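Local coordinates for RNA-binding protein RO60 (Deinococcus radiodurans, PDB 2NVO), which binds several small RNAs that accumulate during recovery from ultraviolet irradiation and contributes to the bacterium's resistance to ultraviolet light, at residues 441-446 and 466-471; 366-371 and 460-465; 411-416 and 435-440. All coordinates share one frame; numbering follows the deposited sequence.

Contact 1. Residues 441-446 and 466-471; sequences TDCAQP and NETWAG. With CA (calcium ion), chain B.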
loop_
_atom_site.group_PDB
_atom_site.type_symbol
_atom_site.label_atom_id
_atom_site.label_comp_id
_atom_site.label_asym_id
_atom_site.label_seq_id
_atom_site.Cartn_x
_atom_site.Cartn_y
_atom_site.Cartn_z
ATOM N N THR A 441 -4.659 -25.319 -13.339
ATOM C CA THR A 441 -3.639 -24.413 -12.832
ATOM C C THR A 441 -2.886 -25.068 -11.658
ATOM O O THR A 441 -3.163 -24.811 -10.502
ATOM C CB THR A 441 -4.226 -23.042 -12.479
ATOM O OG1 THR A 441 -4.725 -22.456 -13.690
ATOM C CG2 THR A 441 -3.123 -22.145 -11.912
ATOM N N ASP A 442 -1.914 -25.916 -11.988
ATOM C CA ASP A 442 -1.211 -26.703 -10.977
ATOM C C ASP A 442 0.080 -25.997 -10.570
ATOM O O ASP A 442 1.033 -25.970 -11.349
ATOM C CB ASP A 442 -0.880 -28.078 -11.563
ATOM C CG ASP A 442 -0.146 -28.985 -10.593
ATOM O OD1 ASP A 442 0.211 -28.572 -9.477
ATOM O OD2 ASP A 442 0.079 -30.151 -10.967
ATOM N N CYS A 443 0.112 -25.467 -9.352
ATOM C CA CYS A 443 1.232 -24.645 -8.917
ATOM C C CYS A 443 2.504 -25.455 -8.694
ATOM O O CYS A 443 3.555 -24.878 -8.478
ATOM C CB CYS A 443 0.893 -23.887 -7.634
ATOM S SG CYS A 443 -0.604 -22.805 -7.731
ATOM N N ALA A 444 2.404 -26.785 -8.702
ATOM C CA ALA A 444 3.597 -27.614 -8.564
ATOM C C ALA A 444 4.304 -27.742 -9.903
ATOM O O ALA A 444 5.529 -27.901 -9.978
ATOM C CB ALA A 444 3.235 -29.000 -8.021
ATOM N N GLN A 445 3.529 -27.652 -10.965
ATOM C CA GLN A 445 3.994 -28.010 -12.291
ATOM C C GLN A 445 5.151 -27.159 -12.882
ATOM O O GLN A 445 6.043 -27.700 -13.557
ATOM C CB GLN A 445 2.795 -28.075 -13.236
ATOM C CG GLN A 445 3.148 -28.489 -14.646
ATOM C CD GLN A 445 1.920 -28.741 -15.493
ATOM O OE1 GLN A 445 0.840 -28.202 -15.228
ATOM N NE2 GLN A 445 2.074 -29.569 -16.518
ATOM N N PRO A 446 5.152 -25.834 -12.638
ATOM C CA PRO A 446 6.282 -25.030 -13.123
ATOM C C PRO A 446 7.584 -25.487 -12.472
ATOM O O PRO A 446 8.632 -25.454 -13.123
ATOM C CB PRO A 446 5.957 -23.605 -12.634
ATOM C CG PRO A 446 4.450 -23.591 -12.438
ATOM C CD PRO A 446 4.126 -25.014 -11.957
ATOM N N ASN A 466 -8.873 -17.078 -9.426
ATOM C CA ASN A 466 -9.177 -17.724 -8.187
ATOM C C ASN A 466 -9.279 -19.243 -8.359
ATOM O O ASN A 466 -10.075 -19.870 -7.704
ATOM C CB ASN A 466 -10.446 -17.104 -7.581
ATOM C CG ASN A 466 -11.693 -17.338 -8.431
ATOM O OD1 ASN A 466 -11.616 -17.799 -9.572
ATOM N ND2 ASN A 466 -12.858 -17.026 -7.865
ATOM N N GLU A 467 -8.464 -19.834 -9.241
ATOM C CA GLU A 467 -8.638 -21.246 -9.572
ATOM C C GLU A 467 -7.371 -22.090 -9.573
ATOM O O GLU A 467 -7.034 -22.695 -10.593
ATOM C CB GLU A 467 -9.363 -21.413 -10.914
ATOM C CG GLU A 467 -10.715 -20.767 -10.938
ATOM C CD GLU A 467 -11.589 -21.271 -12.070
ATOM O OE1 GLU A 467 -12.728 -21.624 -11.786
ATOM O OE2 GLU A 467 -11.166 -21.323 -13.233
ATOM N N THR A 468 -6.679 -22.134 -8.437
ATOM C CA THR A 468 -5.646 -23.137 -8.243
ATOM C C THR A 468 -6.319 -24.519 -8.289
ATOM O O THR A 468 -7.441 -24.705 -7.823
ATOM C CB THR A 468 -4.913 -22.972 -6.906
ATOM O OG1 THR A 468 -5.853 -23.051 -5.824
ATOM C CG2 THR A 468 -4.162 -21.633 -6.852
ATOM N N TRP A 469 -5.609 -25.477 -8.860
ATOM C CA TRP A 469 -6.124 -26.820 -9.043
ATOM C C TRP A 469 -5.018 -27.728 -8.529
ATOM O O TRP A 469 -3.862 -27.577 -8.924
ATOM C CB TRP A 469 -6.343 -27.031 -10.537
ATOM C CG TRP A 469 -6.748 -28.395 -10.934
ATOM C CD1 TRP A 469 -7.984 -28.951 -10.803
ATOM C CD2 TRP A 469 -5.922 -29.382 -11.551
ATOM N NE1 TRP A 469 -7.976 -30.237 -11.289
ATOM C CE2 TRP A 469 -6.719 -30.523 -11.762
ATOM C CE3 TRP A 469 -4.575 -29.419 -11.935
ATOM C CZ2 TRP A 469 -6.220 -31.693 -12.332
ATOM C CZ3 TRP A 469 -4.079 -30.574 -12.510
ATOM C CH2 TRP A 469 -4.898 -31.695 -12.705
ATOM N N ALA A 470 -5.354 -28.658 -7.643
ATOM C CA ALA A 470 -4.351 -29.560 -7.095
ATOM C C ALA A 470 -4.012 -30.697 -8.063
ATOM O O ALA A 470 -4.893 -31.413 -8.551
ATOM C CB ALA A 470 -4.799 -30.105 -5.741
ATOM N N GLY A 471 -2.723 -30.840 -8.351
ATOM C CA GLY A 471 -2.241 -31.961 -9.127
ATOM C C GLY A 471 -1.858 -33.103 -8.196
ATOM O O GLY A 471 -2.126 -33.048 -6.998
HETATM CA CA CA B . -10.104 -20.692 -15.259
HETATM O O HOH W 1 -7.255 -24.305 -12.664
HETATM O O HOH W 2 -0.432 -29.581 -7.144
HETATM O O HOH W 3 -2.176 -25.891 -7.415
HETATM O O HOH W 4 -8.979 -22.891 -15.347
HETATM O O HOH W 5 -8.469 -19.669 -13.752
#

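Contact 2. Residues 366-371 and 460-465; sequences LLALDV and FVVYTD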
loop_
_atom_site.group_PDB
_atom_site.type_symbol
_atom_site.label_atom_id
_atom_site.label_comp_id
_atom_site.label_asym_id
_atom_site.label_seq_id
_atom_site.Cartn_x
_atom_site.Cartn_y
_atom_site.Cartn_z
ATOM N N LEU A 366 10.674 -17.457 -12.998
ATOM C CA LEU A 366 9.876 -18.186 -13.964
ATOM C C LEU A 366 8.423 -17.858 -13.602
ATOM O O LEU A 366 7.984 -18.154 -12.494
ATOM C CB LEU A 366 10.104 -19.690 -13.851
ATOM C CG LEU A 366 9.409 -20.589 -14.867
ATOM C CD1 LEU A 366 9.832 -20.255 -16.256
ATOM C CD2 LEU A 366 9.670 -22.093 -14.595
ATOM N N LEU A 367 7.713 -17.234 -14.530
ATOM C CA LEU A 367 6.331 -16.787 -14.282
ATOM C C LEU A 367 5.431 -17.761 -15.017
ATOM O O LEU A 367 5.599 -17.976 -16.207
ATOM C CB LEU A 367 6.112 -15.357 -14.797
ATOM C CG LEU A 367 6.212 -14.152 -13.852
ATOM C CD1 LEU A 367 7.539 -14.133 -13.113
ATOM C CD2 LEU A 367 5.975 -12.837 -14.601
ATOM N N ALA A 368 4.527 -18.399 -14.290
ATOM C CA ALA A 368 3.610 -19.361 -14.884
ATOM C C ALA A 368 2.200 -18.746 -14.801
ATOM O O ALA A 368 1.674 -18.544 -13.716
ATOM C CB ALA A 368 3.685 -20.650 -14.123
ATOM N N LEU A 369 1.650 -18.420 -15.961
ATOM C CA LEU A 369 0.377 -17.738 -16.085
ATOM C C LEU A 369 -0.743 -18.719 -16.398
ATOM O O LEU A 369 -0.639 -19.531 -17.309
ATOM C CB LEU A 369 0.445 -16.718 -17.225
ATOM C CG LEU A 369 0.999 -15.329 -16.959
ATOM C CD1 LEU A 369 2.142 -15.363 -15.949
ATOM C CD2 LEU A 369 1.378 -14.610 -18.242
ATOM N N ASP A 370 -1.804 -18.624 -15.613
ATOM C CA ASP A 370 -3.098 -19.184 -15.964
ATOM C C ASP A 370 -3.530 -18.479 -17.257
ATOM O O ASP A 370 -3.557 -17.243 -17.329
ATOM C CB ASP A 370 -4.077 -18.908 -14.799
ATOM C CG ASP A 370 -5.405 -19.670 -14.932
ATOM O OD1 ASP A 370 -5.919 -19.771 -16.056
ATOM O OD2 ASP A 370 -5.925 -20.149 -13.902
ATOM N N VAL A 371 -3.835 -19.247 -18.295
ATOM C CA VAL A 371 -4.200 -18.674 -19.593
ATOM C C VAL A 371 -5.632 -19.028 -20.011
ATOM O O VAL A 371 -5.998 -18.857 -21.165
ATOM C CB VAL A 371 -3.218 -19.138 -20.728
ATOM C CG1 VAL A 371 -1.807 -18.607 -20.470
ATOM C CG2 VAL A 371 -3.211 -20.657 -20.856
ATOM N N PHE A 460 9.749 -18.705 -8.401
ATOM C CA PHE A 460 8.633 -19.138 -9.245
ATOM C C PHE A 460 7.434 -18.264 -8.876
ATOM O O PHE A 460 7.201 -18.045 -7.694
ATOM C CB PHE A 460 8.289 -20.607 -8.949
ATOM C CG PHE A 460 9.326 -21.594 -9.456
ATOM C CD1 PHE A 460 9.222 -22.147 -10.717
ATOM C CD2 PHE A 460 10.398 -21.956 -8.658
ATOM C CE1 PHE A 460 10.173 -23.056 -11.171
ATOM C CE2 PHE A 460 11.348 -22.882 -9.098
ATOM C CZ PHE A 460 11.243 -23.415 -10.347
ATOM N N VAL A 461 6.707 -17.740 -9.860
ATOM C CA VAL A 461 5.499 -16.964 -9.559
ATOM C C VAL A 461 4.348 -17.477 -10.412
ATOM O O VAL A 461 4.455 -17.537 -11.634
ATOM C CB VAL A 461 5.660 -15.444 -9.834
ATOM C CG1 VAL A 461 4.389 -14.708 -9.369
ATOM C CG2 VAL A 461 6.868 -14.889 -9.100
ATOM N N VAL A 462 3.260 -17.861 -9.763
ATOM C CA VAL A 462 2.091 -18.326 -10.482
ATOM C C VAL A 462 1.026 -17.244 -10.429
ATOM O O VAL A 462 0.730 -16.730 -9.360
ATOM C CB VAL A 462 1.530 -19.619 -9.852
ATOM C CG1 VAL A 462 0.125 -19.971 -10.476
ATOM C CG2 VAL A 462 2.533 -20.760 -10.040
ATOM N N TYR A 463 0.447 -16.917 -11.576
ATOM C CA TYR A 463 -0.641 -15.956 -11.610
ATOM C C TYR A 463 -1.936 -16.662 -12.020
ATOM O O TYR A 463 -1.992 -17.299 -13.072
ATOM C CB TYR A 463 -0.316 -14.819 -12.584
ATOM C CG TYR A 463 0.637 -13.803 -12.008
ATOM C CD1 TYR A 463 0.184 -12.840 -11.109
ATOM C CD2 TYR A 463 1.988 -13.791 -12.366
ATOM C CE1 TYR A 463 1.051 -11.887 -10.570
ATOM C CE2 TYR A 463 2.873 -12.842 -11.831
ATOM C CZ TYR A 463 2.390 -11.888 -10.944
ATOM O OH TYR A 463 3.237 -10.941 -10.402
ATOM N N THR A 464 -2.971 -16.522 -11.191
ATOM C CA THR A 464 -4.279 -17.094 -11.490
ATOM C C THR A 464 -5.374 -16.097 -11.057
ATOM O O THR A 464 -5.064 -15.020 -10.562
ATOM C CB THR A 464 -4.456 -18.496 -10.840
ATOM O OG1 THR A 464 -5.655 -19.117 -11.336
ATOM C CG2 THR A 464 -4.527 -18.404 -9.345
ATOM N N ASP A 465 -6.640 -16.419 -11.313
ATOM C CA ASP A 465 -7.699 -15.525 -10.841
ATOM C C ASP A 465 -8.097 -16.002 -9.456
ATOM O O ASP A 465 -7.659 -15.467 -8.435
ATOM C CB ASP A 465 -8.886 -15.418 -11.817
ATOM C CG ASP A 465 -9.255 -16.749 -12.486
ATOM O OD1 ASP A 465 -8.793 -17.823 -12.069
ATOM O OD2 ASP A 465 -10.026 -16.701 -13.454
HETATM O O HOH W 5 -8.469 -19.669 -13.752
#

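Contact 3. Residues 411-416 and 435-440; sequences FAEQFR and SVSFGG. Unlike the reference sequence in segment 435-440: Val-436 (reference Met).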
loop_
_atom_site.group_PDB
_atom_site.type_symbol
_atom_site.label_atom_id
_atom_site.label_comp_id
_atom_site.label_asym_id
_atom_site.label_seq_id
_atom_site.Cartn_x
_atom_site.Cartn_y
_atom_site.Cartn_z
ATOM N N PHE A 411 -0.210 -22.453 -18.578
ATOM C CA PHE A 411 -0.851 -23.739 -18.336
ATOM C C PHE A 411 -1.831 -24.022 -19.496
ATOM O O PHE A 411 -3.053 -24.069 -19.317
ATOM C CB PHE A 411 -1.610 -23.725 -17.004
ATOM C CG PHE A 411 -0.742 -23.494 -15.765
ATOM C CD1 PHE A 411 -0.204 -24.570 -15.055
ATOM C CD2 PHE A 411 -0.514 -22.216 -15.282
ATOM C CE1 PHE A 411 0.534 -24.356 -13.921
ATOM C CE2 PHE A 411 0.238 -22.003 -14.138
ATOM C CZ PHE A 411 0.758 -23.078 -13.461
ATOM N N ALA A 412 -1.278 -24.184 -20.686
ATOM C CA ALA A 412 -2.066 -24.289 -21.910
ATOM C C ALA A 412 -2.383 -25.736 -22.287
ATOM O O ALA A 412 -2.512 -26.593 -21.410
ATOM C CB ALA A 412 -1.367 -23.550 -23.044
ATOM N N GLU A 413 -2.553 -25.997 -23.587
ATOM C CA GLU A 413 -2.676 -27.366 -24.108
ATOM C C GLU A 413 -1.723 -28.253 -23.316
ATOM O O GLU A 413 -2.097 -29.274 -22.733
ATOM C CB GLU A 413 -2.285 -27.416 -25.594
ATOM C CG GLU A 413 -2.578 -26.144 -26.383
ATOM C CD GLU A 413 -1.443 -25.126 -26.336
ATOM O OE1 GLU A 413 -0.266 -25.545 -26.249
ATOM O OE2 GLU A 413 -1.732 -23.906 -26.403
ATOM N N GLN A 414 -0.473 -27.829 -23.283
ATOM C CA GLN A 414 0.460 -28.347 -22.312
ATOM C C GLN A 414 1.216 -27.176 -21.715
ATOM O O GLN A 414 1.056 -26.035 -22.155
ATOM C CB GLN A 414 1.417 -29.339 -22.965
ATOM C CG GLN A 414 1.688 -29.066 -24.413
ATOM C CD GLN A 414 1.735 -30.351 -25.210
ATOM O OE1 GLN A 414 1.580 -31.443 -24.654
ATOM N NE2 GLN A 414 1.936 -30.232 -26.521
ATOM N N PHE A 415 2.022 -27.463 -20.703
ATOM C CA PHE A 415 2.798 -26.433 -20.034
ATOM C C PHE A 415 3.891 -25.963 -20.956
ATOM O O PHE A 415 4.805 -26.716 -21.289
ATOM C CB PHE A 415 3.380 -26.960 -18.726
ATOM C CG PHE A 415 3.925 -25.885 -17.844
ATOM C CD1 PHE A 415 3.061 -25.063 -17.122
ATOM C CD2 PHE A 415 5.288 -25.678 -17.744
ATOM C CE1 PHE A 415 3.557 -24.067 -16.309
ATOM C CE2 PHE A 415 5.800 -24.687 -16.928
ATOM C CZ PHE A 415 4.930 -23.871 -16.207
ATOM N N ARG A 416 3.798 -24.724 -21.400
ATOM C CA ARG A 416 4.672 -24.280 -22.469
ATOM C C ARG A 416 4.975 -22.807 -22.333
ATOM O O ARG A 416 4.303 -22.102 -21.585
ATOM C CB ARG A 416 4.011 -24.533 -23.821
ATOM C CG ARG A 416 2.771 -23.686 -24.044
ATOM C CD ARG A 416 2.445 -23.568 -25.514
ATOM N NE ARG A 416 1.108 -23.027 -25.725
ATOM C CZ ARG A 416 0.836 -21.734 -25.853
ATOM N NH1 ARG A 416 1.806 -20.829 -25.784
ATOM N NH2 ARG A 416 -0.417 -21.347 -26.049
ATOM N N SER A 435 -5.406 -18.805 -24.043
ATOM C CA SER A 435 -5.399 -19.984 -24.871
ATOM C C SER A 435 -6.729 -20.692 -24.689
ATOM O O SER A 435 -7.093 -21.064 -23.576
ATOM C CB SER A 435 -4.226 -20.888 -24.483
ATOM O OG SER A 435 -4.332 -22.145 -25.117
ATOM N N VAL A 436 -7.450 -20.867 -25.790
ATOM C CA VAL A 436 -8.719 -21.600 -25.802
ATOM C C VAL A 436 -8.628 -22.987 -25.159
ATOM O O VAL A 436 -9.555 -23.425 -24.480
ATOM C CB VAL A 436 -9.257 -21.763 -27.241
ATOM C CG1 VAL A 436 -10.590 -22.475 -27.222
ATOM C CG2 VAL A 436 -9.380 -20.412 -27.917
ATOM N N SER A 437 -7.519 -23.687 -25.376
ATOM C CA SER A 437 -7.317 -24.958 -24.703
ATOM C C SER A 437 -6.308 -24.766 -23.589
ATOM O O SER A 437 -5.234 -24.198 -23.788
ATOM C CB SER A 437 -6.876 -26.050 -25.683
ATOM O OG SER A 437 -5.539 -25.854 -26.086
ATOM N N PHE A 438 -6.658 -25.222 -22.403
ATOM C CA PHE A 438 -5.838 -24.942 -21.236
ATOM C C PHE A 438 -5.846 -26.183 -20.377
ATOM O O PHE A 438 -6.628 -27.102 -20.623
ATOM C CB PHE A 438 -6.402 -23.737 -20.474
ATOM C CG PHE A 438 -7.845 -23.901 -20.086
ATOM C CD1 PHE A 438 -8.186 -24.568 -18.933
ATOM C CD2 PHE A 438 -8.854 -23.412 -20.901
ATOM C CE1 PHE A 438 -9.527 -24.731 -18.566
ATOM C CE2 PHE A 438 -10.198 -23.571 -20.548
ATOM C CZ PHE A 438 -10.530 -24.232 -19.373
ATOM N N GLY A 439 -4.975 -26.217 -19.377
ATOM C CA GLY A 439 -4.962 -27.290 -18.406
ATOM C C GLY A 439 -5.189 -26.724 -17.022
ATOM O O GLY A 439 -5.351 -25.523 -16.863
ATOM N N GLY A 440 -5.208 -27.591 -16.024
ATOM C CA GLY A 440 -5.447 -27.186 -14.656
ATOM C C GLY A 440 -4.327 -26.280 -14.187
ATOM O O GLY A 440 -3.173 -26.441 -14.580
#

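Contact 1. Residues 441-446 and 466-471
CG of Trp-469 is anti to its backbone N (chi1 174°), which sets the indole beside CB of Asp-442, 3.9 Å from CE3 of Trp-469 at the ring edge; CG of Asp-442, likewise anti (chi1 -180°), turns the carboxylate toward Gly-471, with OD2 of Asp-442 3.5 Å from Gly-471 CA. The two loops belong to the MIDAS-like, metal-binding end of the VWFA-like domain: 441-446 leads into helix 445-452, whereas the loop 466-471 follows strand 459-464. They illustrate how loops without regular pairing can be joined largely through water. One direct backbone bond crosses the contact, from Trp-469 N to Thr-441 O (3.0 Å). Around it, one water links Thr-441 N to Glu-467 O, and another links Cys-443 N to Trp-469 O. A third water donates to Asp-442 OD1 (2.6 Å) and accepts from Gly-471 N. The same OD1 also receives Ala-444 N at 2.9 Å, from above the carboxylate plane, in a capping bond at the turn before the helix; two donors therefore hold this oxygen. Toward strand 491-496, Cys-443 SG rests on CG2 of Thr-468 (3.8 Å), and both side chains touch Val-494. Thr-441 is a metal-binding position by similarity, yet here its OG1 is hydrogen-bonded to Asp-370, while its CB packs against Glu-467 O at 3.4 Å. The calcium ion is held by Ser-372, Ser-374, two waters and the extended side chain of Glu-467, whose OE2 lies 2.4 Å from the metal.

Contact 2. Residues 366-371 and 460-465
Leu-367 and Val-461 lie side by side, CD1 of the leucine 4.0 Å from CB of the valine, at the centre of two neighbouring parallel strands. On the same face, CG of Leu-367 meets the edge of the Tyr-463 ring and Leu-369 CD1 reaches its CD2, with Leu-367, Leu-369 and Tyr-463 touching helix 388-402. On the opposite face, with Ala-368 and Val-462, Leu-366 sends CD2 to CE1 of Phe-460 (3.6 Å); helix 445-452 covers this face. A largely parallel sheet with helices on both faces is the vWA (Rossmann-like) architecture. The backbones follow the parallel pattern, Leu-366 O to Val-461 N, Val-461 O to Ala-368 N and Ala-368 O to Tyr-463 N, ending with Asp-370 N on Tyr-463 O. Beyond it the contact turns polar. Thr-464 OG1 donates to Asp-370 OD2 (2.8 Å) from the anti side, and Thr-441 bonds to the same oxygen. A calcium-bound water also donates to OD2, at 2.6 Å, and to Asp-465 OD1. The two aspartates, whose other oxygens bind the metal ligands Ser-372 and Ser-374, thus act as a second shell, and their nearby negative charges are probably offset in part by the calcium ion.

Contact 3. Residues 411-416 and 435-440
Gly-439 N donates to Phe-411 O over 2.9 Å in a nearly straight bond (174° at the hydrogen), approaching from above the carbonyl plane, and this is the one hydrogen bond between the two segments. CB of Phe-438 packs on the same carbonyl oxygen, Phe-411 O, at 3.6 Å, and the Phe-438 ring reaches Ser-372 of the calcium site. The ring of Phe-411 turns away from 435-440 after its CB has pointed there; its CD1 still touches Gly-440 O at 3.5 Å. One face of that ring carries CE1 of Phe-415, 3.8 Å above the plane and offset toward the rim, and both phenylalanines pack on Gln-445 and Pro-446 of helix 445-452. The segment 411-416 spans the turn of a beta hairpin, in which strand 405-411 is followed by the short antiparallel strand 415-417 at one border of the vWA sheet. Within this turn, Glu-413 bends at its second torsion (chi2 88°), and its carboxylate is gripped side-on by Arg-416. Arg-416 NE bonds to Glu-413 OE1 and Arg-416 NH2 to Glu-413 OE2 (2.9 Å each), both in the guanidinium plane and both on syn lone pairs. A shared pair of bonds of this kind fixes the rotation of the carboxylate, which in turn borders the loop 435-440. There Ser-435 OG donates to Ser-437 O (2.6 Å), a bond that spans the bend at 435-437. The same hydroxyl lies at the edge of the guanidinium and 3.9 Å from Ala-412 CB, a methyl that also packs on Val-371. The CB-CG end of Glu-413 lies against OG of Ser-437.

Burial and chemistry change together across the three contacts. Contact 2 is the core: every touching residue is buried, and regular strand pairing gives way to acid groups only at its end. Contacts 1 and 3 are partly buried loop contacts, each with a single direct backbone bond across it; waters bridge the first, whereas in the third an ion pair within one segment borders the contact. All three meet near the metal. Asp-370 of contact 2 is bonded to Thr-441 of contact 1, and the backbone of 366-371 is hydrogen-bonded to both segments of contact 3, through Leu-369 and Val-371. Helix 445-452, begun in 441-446, packs on the hydrophobic side chains of contacts 2 and 3 alike.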